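Local atomic coordinates of galactose mutarotase related enzyme (Lactobacillus casei, PDB entry 3Q1N), a protein that probably binds carbohydrate and may act as a sugar isomerase of the aldose 1-epimerase type. Residues 2-6 and 86-91; 105-110 and 131-137; 124-130 and 283-289; 207-213 and 237-242. All blocks are in the same frame, centred on the assembly; numbering follows the deposited sequence.

Interaction 1 of 4, residues 2-6 and 86-91. With NO3 (nitrate ion), chain E.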
loop_
_atom_site.group_PDB
_atom_site.type_symbol
_atom_site.label_atom_id
_atom_site.label_comp_id
_atom_site.label_asym_id
_atom_site.label_seq_id
_atom_site.Cartn_x
_atom_site.Cartn_y
_atom_site.Cartn_z
HETATM N N MSE A 2 -4.595 20.259 -3.356
HETATM C CA MSE A 2 -4.490 19.110 -4.249
HETATM C C MSE A 2 -3.718 19.507 -5.501
HETATM O O MSE A 2 -3.719 20.688 -5.882
HETATM C CB MSE A 2 -5.884 18.653 -4.664
HETATM C CG MSE A 2 -6.663 17.915 -3.584
HETATM SE SE MSE A 2 -8.203 17.055 -4.376
HETATM C CE MSE A 2 -9.426 18.596 -4.358
ATOM N N ILE A 3 -3.117 18.521 -6.143
ATOM C CA ILE A 3 -2.380 18.740 -7.346
ATOM C C ILE A 3 -2.957 17.772 -8.375
ATOM O O ILE A 3 -3.241 16.596 -8.069
ATOM C CB ILE A 3 -0.888 18.383 -7.147
ATOM C CG1 ILE A 3 -0.261 19.284 -6.071
ATOM C CG2 ILE A 3 -0.117 18.471 -8.446
ATOM C CD1 ILE A 3 -0.149 20.769 -6.463
ATOM N N THR A 4 -3.113 18.245 -9.590
ATOM C CA THR A 4 -3.476 17.332 -10.662
ATOM C C THR A 4 -2.329 17.202 -11.667
ATOM O O THR A 4 -1.583 18.156 -11.906
ATOM C CB THR A 4 -4.779 17.758 -11.370
ATOM O OG1 THR A 4 -4.613 18.985 -12.067
ATOM C CG2 THR A 4 -5.953 17.870 -10.370
ATOM N N ILE A 5 -2.183 16.010 -12.222
ATOM C CA ILE A 5 -1.300 15.776 -13.360
ATOM C C ILE A 5 -2.128 15.082 -14.399
ATOM O O ILE A 5 -3.169 14.487 -14.096
ATOM C CB ILE A 5 -0.026 14.971 -12.992
ATOM C CG1 ILE A 5 -0.375 13.668 -12.240
ATOM C CG2 ILE A 5 0.971 15.861 -12.136
ATOM C CD1 ILE A 5 0.853 12.715 -12.012
ATOM N N GLU A 6 -1.688 15.157 -15.639
ATOM C CA GLU A 6 -2.459 14.553 -16.724
ATOM C C GLU A 6 -1.678 14.446 -17.988
ATOM O O GLU A 6 -0.700 15.165 -18.196
ATOM C CB GLU A 6 -3.728 15.365 -16.994
ATOM C CG GLU A 6 -3.540 16.763 -17.534
ATOM C CD GLU A 6 -4.883 17.504 -17.517
ATOM O OE1 GLU A 6 -5.750 17.217 -18.367
ATOM O OE2 GLU A 6 -5.084 18.340 -16.600
ATOM N N LYS A 86 7.049 20.231 -10.472
ATOM C CA LYS A 86 5.708 20.050 -11.058
ATOM C C LYS A 86 5.730 20.344 -12.551
ATOM O O LYS A 86 6.128 21.430 -12.980
ATOM C CB LYS A 86 4.668 20.925 -10.337
ATOM C CG LYS A 86 3.273 21.026 -10.987
ATOM C CD LYS A 86 2.529 19.703 -10.955
ATOM C CE LYS A 86 1.035 19.832 -11.353
ATOM N NZ LYS A 86 0.752 19.898 -12.789
ATOM N N SER A 87 5.363 19.351 -13.344
ATOM C CA SER A 87 5.124 19.534 -14.783
ATOM C C SER A 87 3.706 19.066 -15.046
ATOM O O SER A 87 3.000 18.707 -14.110
ATOM C CB SER A 87 6.134 18.726 -15.612
ATOM O OG SER A 87 5.901 17.365 -15.464
ATOM N N ASP A 88 3.271 19.053 -16.307
ATOM C CA ASP A 88 1.884 18.716 -16.568
ATOM C C ASP A 88 1.584 17.275 -16.230
ATOM O O ASP A 88 0.468 16.983 -15.796
ATOM C CB ASP A 88 1.504 19.026 -18.009
ATOM C CG ASP A 88 1.637 20.495 -18.314
ATOM O OD1 ASP A 88 1.288 21.304 -17.434
ATOM O OD2 ASP A 88 2.120 20.851 -19.401
ATOM N N SER A 89 2.586 16.401 -16.403
ATOM C CA SER A 89 2.371 14.979 -16.258
ATOM C C SER A 89 3.110 14.343 -15.077
ATOM O O SER A 89 3.020 13.130 -14.878
ATOM C CB SER A 89 2.756 14.295 -17.572
ATOM O OG SER A 89 4.043 14.732 -17.977
ATOM N N ALA A 90 3.817 15.138 -14.265
ATOM C CA ALA A 90 4.580 14.588 -13.131
ATOM C C ALA A 90 4.668 15.612 -12.006
ATOM O O ALA A 90 4.606 16.834 -12.241
ATOM C CB ALA A 90 6.043 14.129 -13.513
ATOM N N VAL A 91 4.898 15.093 -10.800
ATOM C CA VAL A 91 5.049 15.949 -9.645
ATOM C C VAL A 91 5.740 15.201 -8.539
ATOM O O VAL A 91 5.595 13.979 -8.437
ATOM C CB VAL A 91 3.691 16.492 -9.156
ATOM C CG1 VAL A 91 2.758 15.352 -8.738
ATOM C CG2 VAL A 91 3.886 17.483 -7.959
HETATM N N NO3 E . 5.038 20.834 -18.704
HETATM O O1 NO3 E . 5.337 21.602 -19.830
HETATM O O2 NO3 E . 4.705 19.489 -18.838
HETATM O O3 NO3 E . 5.138 21.428 -17.445
#
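A surface contact between the edge strand of one antiparallel sheet and the hairpin turn of another joins strand 2-6 to residues 86-91, the turn leading into strand 90-96. Ser87 N closes that turn on Ala90 O at 2.9 Å. Asp88 O accepts from Glu6 N at 2.8 Å and also takes a CA-H...O contact from Ile5 CA at 3.2 Å. Lys86 NZ donates to Ser87 O (2.9 Å) and weakly to Thr4 O (3.0 Å), so one ammonium group clips both segments. Beneath these polar links, Ile5 CG2 meets Val91 CG1 at 3.9 Å, and the same isoleucine is buried further by Tyr115 and Leu117 of strand 109-118. Asp88 N holds O2 of a nitrate ion at 2.9 Å. The CA-to-CB bonds alternate, those of Ile3 and Ile5 toward 86-91, those of Thr4 and Glu6 away, and Glu6 OE1 forms a salt bridge with Lys27. The arrangement is that of an edge strand of a four-stranded sheet laid against the turn between strands 82-84 and 90-96 of the large antiparallel sheet.

Interaction 2 of 4, residues 105-110 and 131-137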
loop_
_atom_site.group_PDB
_atom_site.type_symbol
_atom_site.label_atom_id
_atom_site.label_comp_id
_atom_site.label_asym_id
_atom_site.label_seq_id
_atom_site.Cartn_x
_atom_site.Cartn_y
_atom_site.Cartn_z
ATOM N N PHE A 105 8.892 8.588 16.767
ATOM C CA PHE A 105 9.866 8.020 15.868
ATOM C C PHE A 105 11.041 9.018 15.846
ATOM O O PHE A 105 10.989 10.050 15.167
ATOM C CB PHE A 105 9.199 7.854 14.510
ATOM C CG PHE A 105 10.025 7.162 13.451
ATOM C CD1 PHE A 105 10.379 5.797 13.552
ATOM C CD2 PHE A 105 10.498 7.879 12.330
ATOM C CE1 PHE A 105 11.096 5.139 12.498
ATOM C CE2 PHE A 105 11.205 7.223 11.307
ATOM C CZ PHE A 105 11.515 5.903 11.391
ATOM N N PRO A 106 12.063 8.761 16.662
ATOM C CA PRO A 106 13.058 9.823 16.961
ATOM C C PRO A 106 14.152 9.945 15.900
ATOM O O PRO A 106 15.361 9.826 16.180
ATOM C CB PRO A 106 13.602 9.375 18.322
ATOM C CG PRO A 106 13.511 7.882 18.279
ATOM C CD PRO A 106 12.246 7.576 17.520
ATOM N N PHE A 107 13.700 10.108 14.652
ATOM C CA PHE A 107 14.579 10.150 13.507
ATOM C C PHE A 107 14.225 11.309 12.615
ATOM O O PHE A 107 13.056 11.555 12.278
ATOM C CB PHE A 107 14.482 8.835 12.664
ATOM C CG PHE A 107 14.831 7.608 13.425
ATOM C CD1 PHE A 107 16.150 7.238 13.594
ATOM C CD2 PHE A 107 13.848 6.805 14.006
ATOM C CE1 PHE A 107 16.483 6.127 14.340
ATOM C CE2 PHE A 107 14.188 5.701 14.733
ATOM C CZ PHE A 107 15.526 5.362 14.890
ATOM N N GLU A 108 15.266 12.016 12.181
ATOM C CA GLU A 108 15.167 12.857 11.008
ATOM C C GLU A 108 15.131 12.015 9.734
ATOM O O GLU A 108 15.898 11.056 9.559
ATOM C CB GLU A 108 16.299 13.904 10.974
ATOM C CG GLU A 108 16.328 14.753 12.227
ATOM C CD GLU A 108 17.145 16.005 12.088
ATOM O OE1 GLU A 108 17.963 16.104 11.168
ATOM O OE2 GLU A 108 16.975 16.905 12.963
ATOM N N TYR A 109 14.171 12.342 8.866
ATOM C CA TYR A 109 13.985 11.594 7.633
ATOM C C TYR A 109 13.530 12.462 6.506
ATOM O O TYR A 109 12.963 13.555 6.725
ATOM C CB TYR A 109 12.988 10.419 7.836
ATOM C CG TYR A 109 11.525 10.849 8.031
ATOM C CD1 TYR A 109 10.699 11.147 6.922
ATOM C CD2 TYR A 109 10.982 11.014 9.317
ATOM C CE1 TYR A 109 9.400 11.535 7.114
ATOM C CE2 TYR A 109 9.685 11.426 9.507
ATOM C CZ TYR A 109 8.886 11.683 8.416
ATOM O OH TYR A 109 7.564 12.109 8.591
ATOM N N THR A 110 13.709 11.931 5.303
ATOM C CA THR A 110 13.034 12.478 4.128
ATOM C C THR A 110 12.274 11.345 3.459
ATOM O O THR A 110 12.799 10.258 3.299
ATOM C CB THR A 110 13.983 13.102 3.122
ATOM O OG1 THR A 110 14.757 14.133 3.737
ATOM C CG2 THR A 110 13.200 13.725 1.940
ATOM N N ASP A 131 18.023 10.784 7.525
ATOM C CA ASP A 131 18.753 12.009 7.752
ATOM C C ASP A 131 19.321 12.103 9.179
ATOM O O ASP A 131 19.922 13.113 9.530
ATOM C CB ASP A 131 17.868 13.236 7.496
ATOM C CG ASP A 131 17.476 13.396 6.041
ATOM O OD1 ASP A 131 18.276 13.033 5.134
ATOM O OD2 ASP A 131 16.382 13.940 5.845
ATOM N N ASP A 132 19.223 11.030 9.942
ATOM C CA ASP A 132 19.649 11.007 11.336
ATOM C C ASP A 132 21.068 10.418 11.425
ATOM O O ASP A 132 21.587 9.813 10.488
ATOM C CB ASP A 132 18.711 10.074 12.119
ATOM C CG ASP A 132 18.467 10.547 13.519
ATOM O OD1 ASP A 132 17.635 11.469 13.726
ATOM O OD2 ASP A 132 19.156 10.052 14.418
ATOM N N SER A 133 21.691 10.608 12.584
ATOM C CA SER A 133 22.941 9.929 12.933
ATOM C C SER A 133 22.697 8.499 13.418
ATOM O O SER A 133 23.584 7.675 13.377
ATOM C CB SER A 133 23.692 10.712 14.031
ATOM O OG SER A 133 22.947 10.741 15.231
ATOM N N LYS A 134 21.493 8.234 13.905
ATOM C CA LYS A 134 21.144 6.910 14.389
ATOM C C LYS A 134 20.718 6.044 13.214
ATOM O O LYS A 134 20.214 6.561 12.227
ATOM C CB LYS A 134 19.983 6.963 15.397
ATOM C CG LYS A 134 20.337 7.742 16.657
ATOM C CD LYS A 134 19.203 7.593 17.678
ATOM C CE LYS A 134 17.881 8.238 17.297
ATOM N NZ LYS A 134 18.000 9.721 17.007
ATOM N N SER A 135 20.857 4.731 13.381
ATOM C CA SER A 135 20.341 3.755 12.408
ATOM C C SER A 135 18.826 3.774 12.439
ATOM O O SER A 135 18.257 3.661 13.499
ATOM C CB SER A 135 20.849 2.377 12.764
ATOM O OG SER A 135 22.297 2.357 12.757
HETATM N N MSE A 136 18.187 3.907 11.272
HETATM C CA MSE A 136 16.722 4.112 11.170
HETATM C C MSE A 136 16.027 2.900 10.560
HETATM O O MSE A 136 16.212 2.581 9.389
HETATM C CB MSE A 136 16.432 5.346 10.348
HETATM C CG MSE A 136 14.931 5.688 10.248
HETATM SE SE MSE A 136 14.487 7.225 9.191
HETATM C CE MSE A 136 14.337 6.334 7.508
ATOM N N PRO A 137 15.173 2.244 11.348
ATOM C CA PRO A 137 14.400 1.110 10.843
ATOM C C PRO A 137 13.032 1.625 10.384
ATOM O O PRO A 137 12.450 2.476 11.024
ATOM C CB PRO A 137 14.308 0.196 12.043
ATOM C CG PRO A 137 14.272 1.211 13.249
ATOM C CD PRO A 137 14.981 2.464 12.802
#
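Residues 105-110 and 131-137 form paired connections at one end of the mutarotase-like beta-sandwich, and they show how irregular segments can satisfy backbone polar groups with side chains. Asp132 does most of this work. Its OD1 accepts from Glu108 N at 2.9 Å, while OD2 accepts from Lys134 N at 3.0 Å, making an Asx turn, and forms a 2.9 Å salt bridge with Lys134 NZ. The same ammonium donates to Pro106 O at 2.8 Å, engaging the carbonyl of the residue at the centre of an inverse gamma turn. Farther along, Asp131 N donates to Glu108 O at 3.0 Å, and Thr110 OG1 to Asp131 OD2 at 2.7 Å. The CA-to-CB bond of Tyr109 points away, although Tyr109 CB touches Met136 SE (3.8 Å); its hydroxyl is bonded to Gln95, and Ser135 O to the hydroxyl of Tyr271.

Below the polar layer, selenomethionine Met136 makes Met-aromatic contacts with Phe105 and Phe107; its CG sits over the face of the Phe107 ring, 4.0 Å from the centroid. One acceptor is left over: Pro137 O, buried without a polar partner, lies at the edge of the Phe105 ring, 3.3 Å from Phe105 CE1.

Interaction 3 of 4, residues 124-130 and 283-289. With EDO (1,2-ethanediol), chain T.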
loop_
_atom_site.group_PDB
_atom_site.type_symbol
_atom_site.label_atom_id
_atom_site.label_comp_id
_atom_site.label_asym_id
_atom_site.label_seq_id
_atom_site.Cartn_x
_atom_site.Cartn_y
_atom_site.Cartn_z
ATOM N N VAL A 124 5.168 5.484 -9.852
ATOM C CA VAL A 124 5.379 6.093 -8.554
ATOM C C VAL A 124 6.776 5.644 -8.108
ATOM O O VAL A 124 7.078 4.445 -8.137
ATOM C CB VAL A 124 4.352 5.642 -7.507
ATOM C CG1 VAL A 124 4.456 6.506 -6.257
ATOM C CG2 VAL A 124 2.892 5.677 -8.063
ATOM N N HIS A 125 7.621 6.603 -7.727
ATOM C CA HIS A 125 8.961 6.308 -7.233
ATOM C C HIS A 125 9.060 6.865 -5.810
ATOM O O HIS A 125 8.695 8.027 -5.573
ATOM C CB HIS A 125 10.041 6.938 -8.152
ATOM C CG HIS A 125 10.251 6.213 -9.458
ATOM N ND1 HIS A 125 9.384 6.323 -10.530
ATOM C CD2 HIS A 125 11.241 5.378 -9.867
ATOM C CE1 HIS A 125 9.807 5.558 -11.521
ATOM N NE2 HIS A 125 10.951 5.000 -11.159
ATOM N N TYR A 126 9.509 6.038 -4.872
ATOM C CA TYR A 126 9.679 6.434 -3.466
ATOM C C TYR A 126 11.154 6.485 -3.124
ATOM O O TYR A 126 11.898 5.607 -3.587
ATOM C CB TYR A 126 9.048 5.427 -2.543
ATOM C CG TYR A 126 7.594 5.191 -2.781
ATOM C CD1 TYR A 126 7.185 4.216 -3.711
ATOM C CD2 TYR A 126 6.630 5.954 -2.136
ATOM C CE1 TYR A 126 5.852 3.988 -3.966
ATOM C CE2 TYR A 126 5.258 5.713 -2.376
ATOM C CZ TYR A 126 4.897 4.755 -3.297
ATOM O OH TYR A 126 3.559 4.523 -3.533
ATOM N N THR A 127 11.565 7.469 -2.315
ATOM C CA THR A 127 12.909 7.475 -1.740
ATOM C C THR A 127 12.769 7.802 -0.269
ATOM O O THR A 127 12.201 8.856 0.079
ATOM C CB THR A 127 13.836 8.546 -2.371
ATOM O OG1 THR A 127 13.921 8.354 -3.809
ATOM C CG2 THR A 127 15.224 8.464 -1.770
ATOM N N VAL A 128 13.278 6.915 0.552
ATOM C CA VAL A 128 13.302 7.054 1.995
ATOM C C VAL A 128 14.751 7.309 2.342
ATOM O O VAL A 128 15.612 6.479 2.072
ATOM C CB VAL A 128 12.863 5.759 2.686
ATOM C CG1 VAL A 128 13.059 5.888 4.187
ATOM C CG2 VAL A 128 11.379 5.472 2.385
ATOM N N THR A 129 15.012 8.448 2.958
ATOM C CA THR A 129 16.377 8.798 3.365
ATOM C C THR A 129 16.407 8.950 4.881
ATOM O O THR A 129 15.572 9.645 5.459
ATOM C CB THR A 129 16.867 10.104 2.718
ATOM O OG1 THR A 129 16.748 9.996 1.285
ATOM C CG2 THR A 129 18.368 10.311 3.037
ATOM N N ASN A 130 17.414 8.325 5.467
ATOM C CA ASN A 130 17.748 8.456 6.892
ATOM C C ASN A 130 18.611 9.699 7.056
ATOM O O ASN A 130 19.806 9.666 6.776
ATOM C CB ASN A 130 18.483 7.199 7.416
ATOM C CG ASN A 130 18.825 7.321 8.880
ATOM O OD1 ASN A 130 18.354 8.286 9.509
ATOM N ND2 ASN A 130 19.638 6.386 9.436
ATOM N N ALA A 283 21.940 6.960 4.662
ATOM C CA ALA A 283 21.621 6.073 3.552
ATOM C C ALA A 283 20.173 6.269 3.098
ATOM O O ALA A 283 19.346 6.825 3.791
ATOM C CB ALA A 283 21.864 4.596 3.922
ATOM N N ASN A 284 19.902 5.809 1.882
ATOM C CA ASN A 284 18.549 5.860 1.339
ATOM C C ASN A 284 18.141 4.517 0.756
ATOM O O ASN A 284 18.985 3.689 0.361
ATOM C CB ASN A 284 18.379 6.991 0.324
ATOM C CG ASN A 284 19.051 6.685 -1.006
ATOM O OD1 ASN A 284 18.490 5.984 -1.859
ATOM N ND2 ASN A 284 20.319 7.178 -1.177
ATOM N N LYS A 285 16.837 4.307 0.703
ATOM C CA LYS A 285 16.256 3.174 -0.040
ATOM C C LYS A 285 15.338 3.744 -1.084
ATOM O O LYS A 285 14.482 4.557 -0.758
ATOM C CB LYS A 285 15.405 2.298 0.883
ATOM C CG LYS A 285 14.828 1.044 0.227
ATOM C CD LYS A 285 15.920 0.074 -0.144
ATOM C CE LYS A 285 15.432 -1.024 -1.071
ATOM N NZ LYS A 285 16.559 -2.035 -1.111
ATOM N N GLN A 286 15.439 3.212 -2.302
ATOM C CA GLN A 286 14.538 3.615 -3.370
ATOM C C GLN A 286 13.681 2.422 -3.806
ATOM O O GLN A 286 14.213 1.297 -3.951
ATOM C CB GLN A 286 15.322 4.182 -4.551
ATOM C CG GLN A 286 15.992 5.501 -4.185
ATOM C CD GLN A 286 16.832 6.105 -5.270
ATOM O OE1 GLN A 286 16.415 6.175 -6.446
ATOM N NE2 GLN A 286 18.003 6.591 -4.893
ATOM N N LEU A 287 12.395 2.677 -4.029
ATOM C CA LEU A 287 11.425 1.676 -4.463
ATOM C C LEU A 287 10.605 2.278 -5.596
ATOM O O LEU A 287 10.270 3.462 -5.528
ATOM C CB LEU A 287 10.495 1.311 -3.311
ATOM C CG LEU A 287 11.130 0.725 -2.042
ATOM C CD1 LEU A 287 10.128 0.663 -0.904
ATOM C CD2 LEU A 287 11.689 -0.670 -2.338
ATOM N N ALA A 288 10.291 1.483 -6.610
ATOM C CA ALA A 288 9.438 1.951 -7.699
ATOM C C ALA A 288 8.274 1.009 -7.878
ATOM O O ALA A 288 8.370 -0.171 -7.562
ATOM C CB ALA A 288 10.216 2.066 -8.983
ATOM N N LEU A 289 7.156 1.539 -8.360
ATOM C CA LEU A 289 6.051 0.706 -8.858
ATOM C C LEU A 289 5.383 1.372 -10.058
ATOM O O LEU A 289 5.593 2.564 -10.319
ATOM C CB LEU A 289 5.011 0.418 -7.767
ATOM C CG LEU A 289 4.237 1.542 -7.070
ATOM C CD1 LEU A 289 2.992 1.952 -7.844
ATOM C CD2 LEU A 289 3.872 1.142 -5.622
HETATM C C1 EDO T . 10.739 11.194 -5.255
HETATM O O1 EDO T . 11.685 11.892 -6.004
HETATM C C2 EDO T . 11.321 9.853 -4.810
HETATM O O2 EDO T . 11.853 9.044 -5.815
#
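Tyr126, Leu289 and Leu287 illustrate how a regular antiparallel pair carries an apolar face. The axes of strands 124-130 and 284-289 approach to 4.6 Å and run at 170°. Tyr126, with the largest buried area in this contact, forms a hydrogen-bonded pair with Leu287: Tyr126 N donates to Leu287 O at 2.8 Å, and Leu287 N returns a bond to Tyr126 O at 3.0 Å. The tyrosine ring leans along the partner strand, so that Leu289 CD2 meets its edge, 3.8 Å from Tyr126 CE1. Leu289 in turn pairs with Val124, its N reaching Val124 O at 2.9 Å, and its CD1 packs on Val124 CG2 at 3.7 Å.

The same alternation continues through Val128 and Lys285 to Asn130 N, which donates to Ala283 O at 3.0 Å. On the face bearing His125, Thr127 and Thr129 the chemistry changes: Ala288 CB lies over the His125 ring, 3.9 Å from its centroid, and Thr127 OG1 is 3.0 Å from O2 of an ethanediol to which it is hydrogen-bonded.

Within the large antiparallel sheet, strand 109-118 flanks 121-130 on its other side and strand 229-232 lies on the other side of 284-293, while the face carrying Tyr126 and Leu289 packs on Phe142 of strand 136-147 and on Phe236.

Interaction 4 of 4, residues 207-213 and 237-242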
loop_
_atom_site.group_PDB
_atom_site.type_symbol
_atom_site.label_atom_id
_atom_site.label_comp_id
_atom_site.label_asym_id
_atom_site.label_seq_id
_atom_site.Cartn_x
_atom_site.Cartn_y
_atom_site.Cartn_z
ATOM N N LEU A 207 -7.240 -8.944 5.985
ATOM C CA LEU A 207 -6.240 -8.729 4.954
ATOM C C LEU A 207 -5.474 -10.035 4.570
ATOM O O LEU A 207 -5.159 -10.868 5.434
ATOM C CB LEU A 207 -5.266 -7.649 5.420
ATOM C CG LEU A 207 -4.240 -7.949 6.518
ATOM C CD1 LEU A 207 -3.316 -6.749 6.653
ATOM C CD2 LEU A 207 -4.880 -8.314 7.888
ATOM N N VAL A 208 -5.251 -10.221 3.262
ATOM C CA VAL A 208 -4.504 -11.343 2.703
ATOM C C VAL A 208 -3.143 -10.838 2.207
ATOM O O VAL A 208 -3.036 -10.160 1.187
ATOM C CB VAL A 208 -5.289 -12.002 1.530
ATOM C CG1 VAL A 208 -4.475 -13.176 0.890
ATOM C CG2 VAL A 208 -6.669 -12.526 2.037
ATOM N N ILE A 209 -2.107 -11.117 2.975
ATOM C CA ILE A 209 -0.754 -10.641 2.662
ATOM C C ILE A 209 0.036 -11.723 1.931
ATOM O O ILE A 209 0.481 -12.675 2.552
ATOM C CB ILE A 209 0.031 -10.236 3.933
ATOM C CG1 ILE A 209 -0.797 -9.335 4.830
ATOM C CG2 ILE A 209 1.350 -9.562 3.515
ATOM C CD1 ILE A 209 -0.153 -9.094 6.233
ATOM N N LEU A 210 0.198 -11.591 0.624
ATOM C CA LEU A 210 0.946 -12.583 -0.157
ATOM C C LEU A 210 2.426 -12.532 0.178
ATOM O O LEU A 210 3.063 -11.456 0.164
ATOM C CB LEU A 210 0.778 -12.348 -1.675
ATOM C CG LEU A 210 -0.658 -12.342 -2.187
ATOM C CD1 LEU A 210 -0.634 -12.124 -3.712
ATOM C CD2 LEU A 210 -1.385 -13.630 -1.877
ATOM N N ALA A 211 2.965 -13.705 0.474
ATOM C CA ALA A 211 4.332 -13.869 0.929
ATOM C C ALA A 211 5.328 -14.101 -0.198
ATOM O O ALA A 211 6.543 -14.081 0.057
ATOM C CB ALA A 211 4.402 -15.017 1.918
ATOM N N ASN A 212 4.844 -14.310 -1.428
ATOM C CA ASN A 212 5.710 -14.707 -2.542
ATOM C C ASN A 212 6.421 -13.501 -3.150
ATOM O O ASN A 212 5.891 -12.816 -4.025
ATOM C CB ASN A 212 4.914 -15.499 -3.607
ATOM C CG ASN A 212 4.131 -16.647 -3.028
ATOM O OD1 ASN A 212 3.132 -16.433 -2.374
ATOM N ND2 ASN A 212 4.527 -17.885 -3.343
ATOM N N SER A 213 7.657 -13.239 -2.699
ATOM C CA SER A 213 8.337 -11.990 -3.064
ATOM C C SER A 213 8.824 -11.907 -4.488
ATOM O O SER A 213 9.175 -10.820 -4.965
ATOM C CB SER A 213 9.498 -11.723 -2.107
ATOM O OG SER A 213 9.017 -11.665 -0.790
ATOM N N PRO A 237 8.400 -6.536 -1.505
ATOM C CA PRO A 237 8.416 -7.967 -1.203
ATOM C C PRO A 237 7.053 -8.567 -0.977
ATOM O O PRO A 237 6.855 -9.748 -1.255
ATOM C CB PRO A 237 9.295 -8.075 0.048
ATOM C CG PRO A 237 9.285 -6.721 0.652
ATOM C CD PRO A 237 9.141 -5.737 -0.515
ATOM N N TYR A 238 6.087 -7.789 -0.496
ATOM C CA TYR A 238 4.763 -8.378 -0.182
ATOM C C TYR A 238 3.653 -7.570 -0.852
ATOM O O TYR A 238 3.885 -6.440 -1.296
ATOM C CB TYR A 238 4.567 -8.449 1.344
ATOM C CG TYR A 238 5.760 -9.022 2.057
ATOM C CD1 TYR A 238 6.186 -10.295 1.787
ATOM C CD2 TYR A 238 6.511 -8.245 2.958
ATOM C CE1 TYR A 238 7.277 -10.830 2.386
ATOM C CE2 TYR A 238 7.632 -8.807 3.594
ATOM C CZ TYR A 238 7.963 -10.112 3.307
ATOM O OH TYR A 238 9.062 -10.724 3.866
ATOM N N LEU A 239 2.460 -8.169 -0.935
ATOM C CA LEU A 239 1.333 -7.598 -1.654
ATOM C C LEU A 239 0.076 -7.995 -0.940
ATOM O O LEU A 239 -0.181 -9.199 -0.791
ATOM C CB LEU A 239 1.287 -8.096 -3.111
ATOM C CG LEU A 239 0.256 -7.385 -4.005
ATOM C CD1 LEU A 239 0.578 -5.892 -4.175
ATOM C CD2 LEU A 239 0.177 -8.096 -5.400
ATOM N N THR A 240 -0.725 -7.019 -0.531
ATOM C CA THR A 240 -1.865 -7.299 0.328
ATOM C C THR A 240 -3.195 -6.987 -0.351
ATOM O O THR A 240 -3.347 -5.949 -0.981
ATOM C CB THR A 240 -1.743 -6.530 1.638
ATOM O OG1 THR A 240 -0.572 -6.998 2.323
ATOM C CG2 THR A 240 -2.952 -6.734 2.538
ATOM N N ILE A 241 -4.146 -7.913 -0.220
ATOM C CA ILE A 241 -5.495 -7.720 -0.733
ATOM C C ILE A 241 -6.427 -7.509 0.457
ATOM O O ILE A 241 -6.343 -8.238 1.459
ATOM C CB ILE A 241 -5.964 -8.928 -1.560
ATOM C CG1 ILE A 241 -4.922 -9.297 -2.630
ATOM C CG2 ILE A 241 -7.326 -8.639 -2.226
ATOM C CD1 ILE A 241 -3.889 -10.366 -2.176
ATOM N N TRP A 242 -7.297 -6.511 0.354
ATOM C CA TRP A 242 -8.220 -6.119 1.452
ATOM C C TRP A 242 -9.505 -5.511 0.917
ATOM O O TRP A 242 -9.494 -4.783 -0.055
ATOM C CB TRP A 242 -7.543 -5.113 2.409
ATOM C CG TRP A 242 -8.478 -4.568 3.419
ATOM C CD1 TRP A 242 -8.992 -5.211 4.521
ATOM C CD2 TRP A 242 -9.083 -3.284 3.394
ATOM N NE1 TRP A 242 -9.862 -4.387 5.185
ATOM C CE2 TRP A 242 -9.924 -3.193 4.522
ATOM C CE3 TRP A 242 -8.972 -2.177 2.536
ATOM C CZ2 TRP A 242 -10.670 -2.044 4.806
ATOM C CZ3 TRP A 242 -9.676 -1.044 2.827
ATOM C CH2 TRP A 242 -10.532 -0.986 3.960
#
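This is a short antiparallel strand pair, 208-210 with 238-242, in a curled sheet; the centre of the contact lies about 10 Å from the centre of the chain. The short axes come within 4.5 Å and run at 159°. Val208 and Ile241 form a hydrogen-bonded pair with two bonds of 2.9 Å, Val208 N to Ile241 O and Ile241 N to Val208 O. Leu210 N then donates to Leu239 O at 2.8 Å. Past this point the backbone of 211-213 turns, and the link passes to a side chain: Ser213 OG donates to Pro237 O at 2.9 Å.

Side chains divide between the two faces. Val208, Leu210, Leu239 and Ile241 share one, where Ile241 CD1 lies 3.8 Å from Leu210 CG and 4.2 Å from Val208 CG1; Leu203 of helix 200-203 packs against Val208 and Ile241. Ile209 and Thr240 occupy the other, where Ile209 CG2 approaches Thr240 OG1 at 3.4 Å and Tyr238 CB at 4.0 Å. Thr240 OG1 is buried there without a polar partner.

Strand 251-258 pairs with the other edge of 238-242, and 208-210 lies between 238-242 and the backbone of residues 171-173. Trp242, the last residue of 238-242, meets Trp42 edge-to-face and the ring of His143. Such a central antiparallel pairing in a curled sheet is consistent with the all-beta galactose mutarotase-like fold.

Interaction 1 sets a strand against a turn and interaction 2 joins two largely irregular segments, both near the chain's periphery, whereas 3 and 4 are regular antiparallel pairings. Interaction 1 is a surface contact with few polar links; the others are partly buried, and interaction 4, with no exposed residue among those touching, lies closest to the chain's centre. Interactions 1, 2 and 3 all reach the same large sheet, while 2 and 4 share the curled one. Interactions 2 and 3 touch directly: Thr129 N lies 2.9 Å from Thr110 O, and Met136 CE packs on Val128 CG1 at 3.6 Å. In general, side chains supplement backbone bonds at the turns (Lys86, Asp132, Lys134, Ser213), while backbone bonds dominate the strand pairings.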